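Local coordinates for protein sortase SrtE1 (Streptomyces coelicolor, PDB 5CUW) that is a class E sortase, a transpeptidase that cleaves Leu-Ala-x-Thr-Gly or Leu-Pro-x-Thr-Gly sorting signals and attaches surface proteins to the cell wall, at residues F40-L48 / K107-T118. Numbering follows the deposited sequence.
Sequences FALLHIPKL and KLEPGDPIVVET
Lys-47 reaches across to 107-118 with a fully extended side chain, and its NZ is gripped by Lys-107 O and Asp-112 OD2, each at 2.8 Å. The ammonium meets Asp-112 OD2 on its syn side, 20° out of the carboxylate plane; Glu-109 OE1 adds a long salt bridge to NZ. Asp-112 OD2 also accepts Glu-109 N (2.7 Å) from above that plane, within a type II turn closed by Asp-112 N to Glu-109 O. Replacing Asp-112 by an alanine is likely to deprive Lys-47 of its close carboxylate partner and to leave the Glu-109 amide without its acceptor at the turn. Beside this polar end, Leu-108 CD2 sits 4.0 Å from both Ile-45 CG2 and Leu-48 CD2, its side chain crossing each at about a right angle. A water links Lys-47 N to Pro-113 O where the strands part.

Strands 40-45 and 113-117 run antiparallel, with four backbone bonds between the hydrogen-bonded pairs Leu-42/Glu-117 and His-44/Val-115; this pairing joins the first and last strands in the sheet order, closing the beta-barrel of the catalytic sortase domain. On the face of Leu-43 and Val-116, a chi1 of -176° turns the Leu-43 branch away from its own amide and carries CD1 to within 3.8 Å of both Ile-114 CG2 and Val-116 CG2, with Phe-102 also touching Leu-43. On the opposite face, which carries Leu-42, His-44, Val-115 and Glu-117, His-44 NE2 donates to Glu-117 OE1 at 3.0 Å in a slightly bent bond, the ring and carboxylate planes turned 32° apart. Val-115 O lies at the edge of the imidazole. The other carboxylate oxygen, Glu-117 OE2, forms a salt bridge with Arg-185, while Val-51 of strand 50-56 packs against Leu-42 and His-44.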
loop_
_atom_site.group_PDB
_atom_site.type_symbol
_atom_site.label_atom_id
_atom_site.label_comp_id
_atom_site.label_asym_id
_atom_site.label_seq_id
_atom_site.Cartn_x
_atom_site.Cartn_y
_atom_site.Cartn_z
ATOM N N PHE A 40 -8.761 -9.803 2.379
ATOM C CA PHE A 40 -8.199 -10.460 3.554
ATOM C C PHE A 40 -7.752 -9.515 4.654
ATOM O O PHE A 40 -7.333 -9.961 5.719
ATOM C CB PHE A 40 -7.020 -11.357 3.153
ATOM C CG PHE A 40 -5.867 -10.627 2.542
ATOM C CD1 PHE A 40 -4.872 -10.080 3.337
ATOM C CD2 PHE A 40 -5.754 -10.513 1.165
ATOM C CE1 PHE A 40 -3.805 -9.425 2.776
ATOM C CE2 PHE A 40 -4.681 -9.861 0.601
ATOM C CZ PHE A 40 -3.708 -9.310 1.405
ATOM N N ALA A 41 -7.828 -8.213 4.413
ATOM C CA ALA A 41 -7.428 -7.275 5.440
ATOM C C ALA A 41 -8.085 -5.931 5.199
ATOM O O ALA A 41 -8.776 -5.753 4.199
ATOM C CB ALA A 41 -5.910 -7.133 5.470
ATOM N N LEU A 42 -7.876 -5.001 6.128
ATOM C CA LEU A 42 -8.357 -3.622 5.986
ATOM C C LEU A 42 -7.173 -2.654 6.049
ATOM O O LEU A 42 -6.316 -2.777 6.924
ATOM C CB LEU A 42 -9.371 -3.271 7.076
ATOM C CG LEU A 42 -10.862 -3.520 6.828
ATOM C CD1 LEU A 42 -11.651 -3.169 8.078
ATOM C CD2 LEU A 42 -11.365 -2.704 5.641
ATOM N N LEU A 43 -7.127 -1.700 5.123
ATOM C CA LEU A 43 -6.106 -0.654 5.155
ATOM C C LEU A 43 -6.693 0.643 5.725
ATOM O O LEU A 43 -7.736 1.102 5.258
ATOM C CB LEU A 43 -5.553 -0.399 3.765
ATOM C CG LEU A 43 -4.397 0.605 3.678
ATOM C CD1 LEU A 43 -3.120 -0.025 4.225
ATOM C CD2 LEU A 43 -4.193 1.071 2.239
ATOM N N HIS A 44 -6.027 1.221 6.726
ATOM C CA HIS A 44 -6.470 2.474 7.334
ATOM C C HIS A 44 -5.427 3.553 7.089
ATOM O O HIS A 44 -4.251 3.342 7.354
ATOM C CB HIS A 44 -6.685 2.343 8.847
ATOM C CG HIS A 44 -7.639 1.261 9.252
ATOM N ND1 HIS A 44 -8.919 1.523 9.693
ATOM C CD2 HIS A 44 -7.486 -0.085 9.320
ATOM C CE1 HIS A 44 -9.518 0.386 10.000
ATOM N NE2 HIS A 44 -8.673 -0.604 9.781
ATOM N N ILE A 45 -5.854 4.709 6.600
ATOM C CA ILE A 45 -4.964 5.868 6.530
ATOM C C ILE A 45 -5.727 7.032 7.144
ATOM O O ILE A 45 -6.439 7.757 6.443
ATOM C CB ILE A 45 -4.518 6.196 5.087
ATOM C CG1 ILE A 45 -4.145 4.915 4.335
ATOM C CG2 ILE A 45 -3.318 7.152 5.080
ATOM C CD1 ILE A 45 -3.722 5.157 2.913
ATOM N N PRO A 46 -5.591 7.200 8.471
ATOM C CA PRO A 46 -6.346 8.170 9.273
ATOM C C PRO A 46 -6.256 9.603 8.758
ATOM O O PRO A 46 -7.247 10.317 8.833
ATOM C CB PRO A 46 -5.699 8.049 10.657
ATOM C CG PRO A 46 -5.238 6.640 10.712
ATOM C CD PRO A 46 -4.758 6.325 9.317
ATOM N N LYS A 47 -5.108 10.023 8.248
ATOM C CA LYS A 47 -4.987 11.403 7.782
ATOM C C LYS A 47 -5.893 11.662 6.584
ATOM O O LYS A 47 -6.379 12.783 6.391
ATOM C CB LYS A 47 -3.540 11.731 7.409
ATOM C CG LYS A 47 -3.308 13.201 7.055
ATOM C CD LYS A 47 -1.851 13.423 6.708
ATOM C CE LYS A 47 -1.512 14.884 6.509
ATOM N NZ LYS A 47 -0.088 15.018 6.083
ATOM N N LEU A 48 -6.115 10.621 5.787
ATOM C CA LEU A 48 -6.869 10.736 4.546
ATOM C C LEU A 48 -8.329 10.278 4.695
ATOM O O LEU A 48 -9.073 10.265 3.717
ATOM C CB LEU A 48 -6.174 9.923 3.442
ATOM C CG LEU A 48 -4.657 10.100 3.300
ATOM C CD1 LEU A 48 -4.117 9.336 2.091
ATOM C CD2 LEU A 48 -4.282 11.565 3.215
ATOM N N LYS A 107 -0.509 13.577 -0.114
ATOM C CA LYS A 107 -0.611 14.526 0.996
ATOM C C LYS A 107 -0.026 13.936 2.279
ATOM O O LYS A 107 0.039 14.597 3.318
ATOM C CB LYS A 107 -2.059 14.949 1.212
ATOM C CG LYS A 107 -2.624 15.775 0.069
ATOM C CD LYS A 107 -1.732 16.974 -0.231
ATOM C CE LYS A 107 -2.302 17.845 -1.349
ATOM N NZ LYS A 107 -1.305 18.842 -1.853
ATOM N N LEU A 108 0.414 12.689 2.200
ATOM C CA LEU A 108 1.116 12.065 3.314
ATOM C C LEU A 108 2.488 12.703 3.535
ATOM O O LEU A 108 3.195 13.009 2.581
ATOM C CB LEU A 108 1.271 10.574 3.061
ATOM C CG LEU A 108 -0.073 9.850 3.106
ATOM C CD1 LEU A 108 0.087 8.362 2.852
ATOM C CD2 LEU A 108 -0.739 10.117 4.448
ATOM N N GLU A 109 2.848 12.881 4.802
ATOM C CA GLU A 109 4.130 13.443 5.201
ATOM C C GLU A 109 4.859 12.434 6.073
ATOM O O GLU A 109 4.218 11.587 6.686
ATOM C CB GLU A 109 3.921 14.752 5.957
ATOM C CG GLU A 109 3.330 15.849 5.099
ATOM C CD GLU A 109 3.034 17.107 5.886
ATOM O OE1 GLU A 109 2.846 17.014 7.119
ATOM O OE2 GLU A 109 2.988 18.189 5.266
ATOM N N PRO A 110 6.198 12.523 6.138
ATOM C CA PRO A 110 6.972 11.562 6.931
ATOM C C PRO A 110 6.449 11.413 8.354
ATOM O O PRO A 110 6.303 12.398 9.062
ATOM C CB PRO A 110 8.376 12.169 6.922
ATOM C CG PRO A 110 8.453 12.843 5.600
ATOM C CD PRO A 110 7.076 13.456 5.413
ATOM N N GLY A 111 6.158 10.185 8.763
ATOM C CA GLY A 111 5.626 9.954 10.089
ATOM C C GLY A 111 4.135 9.663 10.123
ATOM O O GLY A 111 3.637 9.128 11.118
ATOM N N ASP A 112 3.418 10.001 9.050
ATOM C CA ASP A 112 1.973 9.738 8.997
ATOM C C ASP A 112 1.697 8.239 8.952
ATOM O O ASP A 112 2.225 7.519 8.105
ATOM C CB ASP A 112 1.320 10.419 7.793
ATOM C CG ASP A 112 1.280 11.934 7.924
ATOM O OD1 ASP A 112 1.416 12.447 9.054
ATOM O OD2 ASP A 112 1.104 12.613 6.893
ATOM N N PRO A 113 0.864 7.759 9.875
ATOM C CA PRO A 113 0.604 6.313 9.973
ATOM C C PRO A 113 -0.262 5.729 8.862
ATOM O O PRO A 113 -1.202 6.360 8.365
ATOM C CB PRO A 113 -0.110 6.183 11.317
ATOM C CG PRO A 113 -0.726 7.531 11.549
ATOM C CD PRO A 113 0.247 8.518 10.972
ATOM N N ILE A 114 0.078 4.496 8.495
ATOM C CA ILE A 114 -0.661 3.683 7.545
ATOM C C ILE A 114 -0.837 2.335 8.210
ATOM O O ILE A 114 0.148 1.674 8.532
ATOM C CB ILE A 114 0.097 3.529 6.209
ATOM C CG1 ILE A 114 0.284 4.893 5.542
ATOM C CG2 ILE A 114 -0.612 2.558 5.285
ATOM C CD1 ILE A 114 1.628 5.037 4.835
ATOM N N VAL A 115 -2.078 1.923 8.450
ATOM C CA VAL A 115 -2.296 0.727 9.250
ATOM C C VAL A 115 -2.950 -0.409 8.465
ATOM O O VAL A 115 -4.020 -0.245 7.868
ATOM C CB VAL A 115 -3.166 1.042 10.485
ATOM C CG1 VAL A 115 -3.399 -0.222 11.319
ATOM C CG2 VAL A 115 -2.520 2.153 11.329
ATOM N N VAL A 116 -2.320 -1.579 8.507
ATOM C CA VAL A 116 -2.913 -2.782 7.936
ATOM C C VAL A 116 -3.492 -3.641 9.045
ATOM O O VAL A 116 -2.756 -4.127 9.903
ATOM C CB VAL A 116 -1.889 -3.624 7.145
ATOM C CG1 VAL A 116 -2.548 -4.896 6.646
ATOM C CG2 VAL A 116 -1.303 -2.822 5.973
ATOM N N GLU A 117 -4.808 -3.829 9.021
ATOM C CA GLU A 117 -5.493 -4.658 10.004
ATOM C C GLU A 117 -5.830 -6.036 9.437
ATOM O O GLU A 117 -6.550 -6.151 8.441
ATOM C CB GLU A 117 -6.776 -3.973 10.476
ATOM C CG GLU A 117 -7.673 -4.864 11.325
ATOM C CD GLU A 117 -8.959 -4.178 11.770
ATOM O OE1 GLU A 117 -9.313 -3.116 11.209
ATOM O OE2 GLU A 117 -9.616 -4.706 12.691
ATOM N N THR A 118 -5.312 -7.080 10.073
ATOM C CA THR A 118 -5.625 -8.448 9.670
ATOM C C THR A 118 -6.478 -9.103 10.744
ATOM O O THR A 118 -6.832 -8.456 11.730
ATOM C CB THR A 118 -4.358 -9.277 9.439
ATOM O OG1 THR A 118 -3.689 -9.494 10.684
ATOM C CG2 THR A 118 -3.423 -8.558 8.494
HETATM O O HOH W 1 -2.441 8.674 8.558
#